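Local coordinates for protein C2 toxin component I (Clostridium botulinum, PDB 2J3X) that acts as the enzymatic part of a binary toxin, an ADP-ribosyltransferase that probably modifies actin in the host cell, at residues G338-K352 with D386-I400. The protein carries 2 engineered substitutions. Sequence-based numbering, arbitrary orientation. Where two conformers were deposited one is given.
Sequences GKEIENLSFSSTSLK and DEQEILLNKNSTFKI. With SO4 (sulfate ion), chain R.
S347 pairs with L392 and T349 with I390 as antiparallel hydrogen-bonded pairs, strands 347-350 and 389-392 running at 149° with axes 4.4 Å apart. I341 and F398 pair likewise beyond a looped bend, in a separate sheet. The sequences S348-T349-S350 and E387-Q388-E389 match the STS and EXE motifs of the R-S-E class of ADP-ribosyltransferases, and R299, the likely class arginine, bonds to S348 O. Hydroxyls suit this junction because they can reach neighbouring carbonyls. T349 OG1 gives a 2.8 Å bond to I390 O, which also accepts from T349 N, while the T349 methyl CG2 packs on L392 CD1. S350 OG, swung anti to its own N (chi1 178°), donates to E387 O at 2.9 Å, tying the two motifs together, and also accepts from K352 N, which makes an ST turn. Long and flexible, K352 reaches D386 O with NZ (2.8 Å). At the bend, K394 lays CB over the centre of one face of the F346 ring, 4.1 Å from its centroid, in a CH-pi contact; helices 257-265 and 273-286 also pack on this phenyl. N343 ND2 donates to S396 O (2.9 Å), which lies in the plane of the N343 amide. Water 2 bridges the two segments, donating to S345 O and N393 O and accepting from S347 OG at 2.9 Å.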
loop_
_atom_site.group_PDB
_atom_site.type_symbol
_atom_site.label_atom_id
_atom_site.label_comp_id
_atom_site.label_asym_id
_atom_site.label_seq_id
_atom_site.Cartn_x
_atom_site.Cartn_y
_atom_site.Cartn_z
ATOM N N GLY A 338 -11.274 -9.784 2.337
ATOM C CA GLY A 338 -11.327 -11.195 2.682
ATOM C C GLY A 338 -11.766 -12.104 1.543
ATOM O O GLY A 338 -11.640 -13.336 1.645
ATOM N N LYS A 339 -12.264 -11.528 0.455
ATOM C CA LYS A 339 -12.727 -12.304 -0.674
ATOM C C LYS A 339 -11.596 -12.637 -1.626
ATOM O O LYS A 339 -10.586 -11.952 -1.667
ATOM C CB LYS A 339 -13.790 -11.528 -1.457
ATOM C CG LYS A 339 -15.100 -11.403 -0.684
ATOM C CD LYS A 339 -16.269 -10.828 -1.520
ATOM C CE LYS A 339 -16.790 -11.787 -2.602
ATOM N NZ LYS A 339 -17.402 -13.035 -1.999
ATOM N N GLU A 340 -11.830 -13.688 -2.400
ATOM C CA GLU A 340 -10.873 -14.219 -3.371
ATOM C C GLU A 340 -11.206 -13.707 -4.770
ATOM O O GLU A 340 -12.374 -13.470 -5.102
ATOM C CB GLU A 340 -10.934 -15.730 -3.352
ATOM C CG GLU A 340 -10.485 -16.234 -2.016
ATOM C CD GLU A 340 -10.328 -17.733 -1.931
ATOM O OE1 GLU A 340 -10.600 -18.466 -2.930
ATOM O OE2 GLU A 340 -9.913 -18.160 -0.820
ATOM N N ILE A 341 -10.177 -13.528 -5.586
ATOM C CA ILE A 341 -10.303 -12.974 -6.932
ATOM C C ILE A 341 -9.604 -13.950 -7.856
ATOM O O ILE A 341 -8.463 -14.317 -7.652
ATOM C CB ILE A 341 -9.643 -11.554 -7.059
ATOM C CG1 ILE A 341 -10.313 -10.564 -6.102
ATOM C CG2 ILE A 341 -9.705 -11.016 -8.496
ATOM C CD1 ILE A 341 -11.797 -10.282 -6.464
ATOM N N GLU A 342 -10.328 -14.433 -8.860
ATOM C CA GLU A 342 -9.750 -15.416 -9.778
ATOM C C GLU A 342 -9.281 -14.765 -11.077
ATOM O O GLU A 342 -9.740 -13.671 -11.456
ATOM C CB GLU A 342 -10.776 -16.499 -10.117
ATOM C CG GLU A 342 -11.058 -17.551 -9.052
ATOM C CD GLU A 342 -12.087 -18.609 -9.533
ATOM O OE1 GLU A 342 -12.501 -18.571 -10.713
ATOM O OE2 GLU A 342 -12.494 -19.476 -8.732
ATOM N N ASN A 343 -8.358 -15.431 -11.765
ATOM C CA ASN A 343 -7.953 -14.986 -13.111
ATOM C C ASN A 343 -7.826 -16.250 -13.924
ATOM O O ASN A 343 -6.827 -16.933 -13.821
ATOM C CB ASN A 343 -6.581 -14.274 -13.079
ATOM C CG ASN A 343 -6.636 -12.927 -12.435
ATOM O OD1 ASN A 343 -6.906 -11.922 -13.100
ATOM N ND2 ASN A 343 -6.355 -12.873 -11.119
ATOM N N LEU A 344 -8.852 -16.599 -14.719
ATOM C CA LEU A 344 -8.791 -17.869 -15.451
ATOM C C LEU A 344 -7.733 -17.897 -16.548
ATOM O O LEU A 344 -7.096 -18.903 -16.742
ATOM C CB LEU A 344 -10.183 -18.207 -16.034
ATOM C CG LEU A 344 -11.205 -18.686 -14.991
ATOM C CD1 LEU A 344 -12.542 -19.034 -15.703
ATOM C CD2 LEU A 344 -10.656 -19.876 -14.259
ATOM N N SER A 345 -7.518 -16.772 -17.203
ATOM C CA SER A 345 -6.469 -16.634 -18.177
ATOM C C SER A 345 -5.178 -16.071 -17.523
ATOM O O SER A 345 -5.156 -15.739 -16.328
ATOM C CB SER A 345 -6.883 -15.677 -19.294
ATOM O OG SER A 345 -6.015 -15.836 -20.416
ATOM N N PHE A 346 -4.146 -15.941 -18.343
ATOM C CA PHE A 346 -2.948 -15.139 -17.964
ATOM C C PHE A 346 -3.403 -13.713 -17.670
ATOM O O PHE A 346 -4.385 -13.236 -18.273
ATOM C CB PHE A 346 -1.949 -15.147 -19.122
ATOM C CG PHE A 346 -1.567 -16.526 -19.542
ATOM C CD1 PHE A 346 -0.590 -17.238 -18.851
ATOM C CD2 PHE A 346 -2.249 -17.161 -20.623
ATOM C CE1 PHE A 346 -0.283 -18.563 -19.215
ATOM C CE2 PHE A 346 -1.943 -18.457 -21.004
ATOM C CZ PHE A 346 -0.937 -19.167 -20.326
ATOM N N SER A 347 -2.705 -13.006 -16.792
ATOM C CA SER A 347 -3.152 -11.646 -16.505
ATOM C C SER A 347 -1.984 -10.689 -16.424
ATOM O O SER A 347 -0.917 -11.061 -15.906
ATOM C CB SER A 347 -4.035 -11.572 -15.253
ATOM O OG SER A 347 -3.362 -11.998 -14.082
ATOM N N SER A 348 -2.179 -9.496 -16.992
ATOM C CA SER A 348 -1.142 -8.474 -17.007
ATOM C C SER A 348 -1.206 -7.593 -15.755
ATOM O O SER A 348 -2.283 -7.193 -15.258
ATOM C CB SER A 348 -1.257 -7.593 -18.255
ATOM O OG SER A 348 -2.445 -6.902 -18.139
ATOM N N THR A 349 -0.007 -7.267 -15.263
ATOM C CA THR A 349 0.161 -6.313 -14.160
ATOM C C THR A 349 1.297 -5.431 -14.607
ATOM O O THR A 349 1.970 -5.740 -15.597
ATOM C CB THR A 349 0.605 -7.039 -12.829
ATOM O OG1 THR A 349 1.948 -7.549 -12.996
ATOM C CG2 THR A 349 -0.346 -8.185 -12.461
ATOM N N SER A 350 1.468 -4.296 -13.945
ATOM C CA SER A 350 2.612 -3.421 -14.252
ATOM C C SER A 350 3.308 -3.024 -12.980
ATOM O O SER A 350 2.660 -2.902 -11.919
ATOM C CB SER A 350 2.109 -2.135 -14.941
ATOM O OG SER A 350 3.216 -1.261 -15.203
ATOM N N LEU A 351 4.627 -2.760 -13.040
ATOM C CA LEU A 351 5.196 -2.117 -11.860
ATOM C C LEU A 351 4.763 -0.674 -11.634
ATOM O O LEU A 351 4.983 -0.102 -10.546
ATOM C CB LEU A 351 6.774 -2.229 -11.894
ATOM C CG LEU A 351 7.370 -3.632 -11.774
ATOM C CD1 LEU A 351 8.898 -3.475 -11.572
ATOM C CD2 LEU A 351 6.807 -4.417 -10.549
ATOM N N LYS A 352 4.163 -0.045 -12.664
ATOM C CA LYS A 352 3.621 1.279 -12.517
ATOM C C LYS A 352 2.182 1.238 -12.007
ATOM O O LYS A 352 1.349 0.542 -12.626
ATOM C CB LYS A 352 3.663 2.039 -13.857
ATOM C CG LYS A 352 5.063 2.383 -14.313
ATOM C CD LYS A 352 5.008 3.385 -15.468
ATOM C CE LYS A 352 4.727 2.677 -16.715
ATOM N NZ LYS A 352 5.128 3.492 -17.951
ATOM N N ASP A 386 7.707 0.730 -22.649
ATOM C CA ASP A 386 6.938 1.562 -21.721
ATOM C C ASP A 386 6.135 0.815 -20.646
ATOM O O ASP A 386 5.928 1.348 -19.556
ATOM C CB ASP A 386 5.946 2.429 -22.489
ATOM C CG ASP A 386 6.634 3.446 -23.391
ATOM O OD1 ASP A 386 7.845 3.711 -23.173
ATOM O OD2 ASP A 386 5.952 3.973 -24.325
ATOM N N GLU A 387 5.656 -0.384 -20.964
ATOM C CA GLU A 387 4.584 -0.936 -20.159
ATOM C C GLU A 387 4.998 -1.498 -18.797
ATOM O O GLU A 387 4.159 -1.567 -17.893
ATOM C CB GLU A 387 3.806 -1.973 -20.937
ATOM C CG GLU A 387 3.078 -1.385 -22.109
ATOM C CD GLU A 387 2.552 -2.470 -22.997
ATOM O OE1 GLU A 387 2.175 -3.527 -22.445
ATOM O OE2 GLU A 387 2.513 -2.272 -24.231
ATOM N N GLN A 388 6.272 -1.856 -18.646
ATOM C CA GLN A 388 6.743 -2.546 -17.428
ATOM C C GLN A 388 5.782 -3.631 -16.983
ATOM O O GLN A 388 5.397 -3.718 -15.808
ATOM C CB GLN A 388 6.984 -1.563 -16.288
ATOM C CG GLN A 388 7.950 -0.459 -16.693
ATOM C CD GLN A 388 8.348 0.441 -15.532
ATOM O OE1 GLN A 388 8.182 0.072 -14.372
ATOM N NE2 GLN A 388 8.937 1.589 -15.846
ATOM N N GLU A 389 5.440 -4.504 -17.919
ATOM C CA GLU A 389 4.469 -5.537 -17.637
ATOM C C GLU A 389 5.081 -6.732 -16.928
ATOM O O GLU A 389 6.129 -7.245 -17.339
ATOM C CB GLU A 389 3.850 -6.050 -18.960
ATOM C CG GLU A 389 2.932 -7.231 -18.716
ATOM C CD GLU A 389 2.071 -7.603 -19.937
ATOM O OE1 GLU A 389 2.009 -6.795 -20.896
ATOM O OE2 GLU A 389 1.406 -8.667 -19.889
ATOM N N ILE A 390 4.416 -7.185 -15.884
ATOM C CA ILE A 390 4.705 -8.520 -15.389
ATOM C C ILE A 390 3.483 -9.367 -15.769
ATOM O O ILE A 390 2.359 -9.095 -15.314
ATOM C CB ILE A 390 4.943 -8.544 -13.855
ATOM C CG1 ILE A 390 6.336 -7.922 -13.532
ATOM C CG2 ILE A 390 5.004 -10.002 -13.384
ATOM C CD1 ILE A 390 6.570 -7.655 -12.002
ATOM N N LEU A 391 3.721 -10.408 -16.556
ATOM C CA LEU A 391 2.643 -11.309 -16.974
ATOM C C LEU A 391 2.547 -12.479 -16.006
ATOM O O LEU A 391 3.546 -13.197 -15.796
ATOM C CB LEU A 391 2.893 -11.801 -18.419
ATOM C CG LEU A 391 1.841 -12.808 -18.919
ATOM C CD1 LEU A 391 0.587 -12.043 -19.084
ATOM C CD2 LEU A 391 2.280 -13.395 -20.280
ATOM N N LEU A 392 1.364 -12.683 -15.434
ATOM C CA LEU A 392 1.204 -13.789 -14.472
ATOM C C LEU A 392 0.615 -15.022 -15.139
ATOM O O LEU A 392 -0.237 -14.892 -16.043
ATOM C CB LEU A 392 0.254 -13.364 -13.321
ATOM C CG LEU A 392 0.633 -12.090 -12.562
ATOM C CD1 LEU A 392 -0.335 -11.890 -11.392
ATOM C CD2 LEU A 392 2.029 -12.225 -11.998
ATOM N N ASN A 393 0.991 -16.188 -14.614
ATOM C CA ASN A 393 0.454 -17.452 -15.104
ATOM C C ASN A 393 -1.075 -17.490 -14.971
ATOM O O ASN A 393 -1.685 -16.792 -14.092
ATOM C CB ASN A 393 1.093 -18.600 -14.352
ATOM C CG ASN A 393 0.905 -19.921 -15.051
ATOM O OD1 ASN A 393 0.736 -19.958 -16.282
ATOM N ND2 ASN A 393 0.968 -21.018 -14.277
ATOM N N LYS A 394 -1.701 -18.241 -15.885
ATOM C CA LYS A 394 -3.169 -18.449 -15.827
ATOM C C LYS A 394 -3.527 -19.068 -14.453
ATOM O O LYS A 394 -2.695 -19.735 -13.825
ATOM C CB LYS A 394 -3.589 -19.384 -16.978
ATOM C CG LYS A 394 -2.943 -20.788 -16.865
ATOM C CD LYS A 394 -3.073 -21.732 -18.107
ATOM C CE LYS A 394 -2.343 -23.067 -17.741
ATOM N NZ LYS A 394 -3.153 -23.799 -16.755
ATOM N N ASN A 395 -4.765 -18.858 -14.021
ATOM C CA ASN A 395 -5.219 -19.373 -12.731
ATOM C C ASN A 395 -4.503 -18.726 -11.531
ATOM O O ASN A 395 -4.395 -19.358 -10.500
ATOM C CB ASN A 395 -5.041 -20.905 -12.661
ATOM C CG ASN A 395 -5.892 -21.644 -13.676
ATOM O OD1 ASN A 395 -7.072 -21.397 -13.764
ATOM N ND2 ASN A 395 -5.291 -22.576 -14.427
ATOM N N SER A 396 -3.970 -17.516 -11.656
ATOM C CA SER A 396 -3.349 -16.876 -10.476
ATOM C C SER A 396 -4.486 -16.284 -9.629
ATOM O O SER A 396 -5.189 -15.358 -10.072
ATOM C CB SER A 396 -2.378 -15.746 -10.906
ATOM O OG SER A 396 -1.194 -16.282 -11.546
ATOM N N THR A 397 -4.636 -16.792 -8.408
ATOM C CA THR A 397 -5.719 -16.415 -7.553
ATOM C C THR A 397 -5.148 -15.586 -6.417
ATOM O O THR A 397 -4.031 -15.853 -5.955
ATOM C CB THR A 397 -6.380 -17.708 -6.988
ATOM O OG1 THR A 397 -6.754 -18.555 -8.120
ATOM C CG2 THR A 397 -7.561 -17.422 -6.137
ATOM N N PHE A 398 -5.920 -14.614 -5.968
ATOM C CA PHE A 398 -5.511 -13.668 -4.916
ATOM C C PHE A 398 -6.618 -13.539 -3.856
ATOM O O PHE A 398 -7.787 -13.775 -4.134
ATOM C CB PHE A 398 -5.227 -12.265 -5.503
ATOM C CG PHE A 398 -4.009 -12.223 -6.356
ATOM C CD1 PHE A 398 -2.733 -12.033 -5.770
ATOM C CD2 PHE A 398 -4.114 -12.430 -7.745
ATOM C CE1 PHE A 398 -1.558 -11.988 -6.573
ATOM C CE2 PHE A 398 -2.953 -12.453 -8.535
ATOM C CZ PHE A 398 -1.694 -12.233 -7.971
ATOM N N LYS A 399 -6.232 -13.214 -2.634
ATOM C CA LYS A 399 -7.170 -12.958 -1.564
ATOM C C LYS A 399 -6.945 -11.510 -1.141
ATOM O O LYS A 399 -5.814 -11.119 -0.871
ATOM C CB LYS A 399 -6.887 -13.883 -0.355
ATOM C CG LYS A 399 -7.871 -13.659 0.774
ATOM C CD LYS A 399 -7.878 -14.934 1.717
ATOM C CE LYS A 399 -8.371 -14.603 3.124
ATOM N NZ LYS A 399 -9.864 -14.723 3.333
ATOM N N ILE A 400 -8.010 -10.690 -1.160
ATOM C CA ILE A 400 -7.953 -9.341 -0.684
ATOM C C ILE A 400 -7.861 -9.304 0.806
ATOM O O ILE A 400 -8.667 -9.940 1.493
ATOM C CB ILE A 400 -9.281 -8.588 -1.089
ATOM C CG1 ILE A 400 -9.360 -8.666 -2.637
ATOM C CG2 ILE A 400 -9.276 -7.172 -0.579
ATOM C CD1 ILE A 400 -10.740 -8.098 -3.225
HETATM S S SO4 R . -14.707 -15.798 -1.479
HETATM O O1 SO4 R . -14.206 -14.707 -2.304
HETATM O O2 SO4 R . -14.033 -15.832 -0.178
HETATM O O3 SO4 R . -16.143 -15.601 -1.299
HETATM O O4 SO4 R . -14.481 -17.088 -2.142
HETATM O O HOH W 1 -7.655 -17.834 -10.524
HETATM O O HOH W 2 -3.561 -14.900 -14.235
#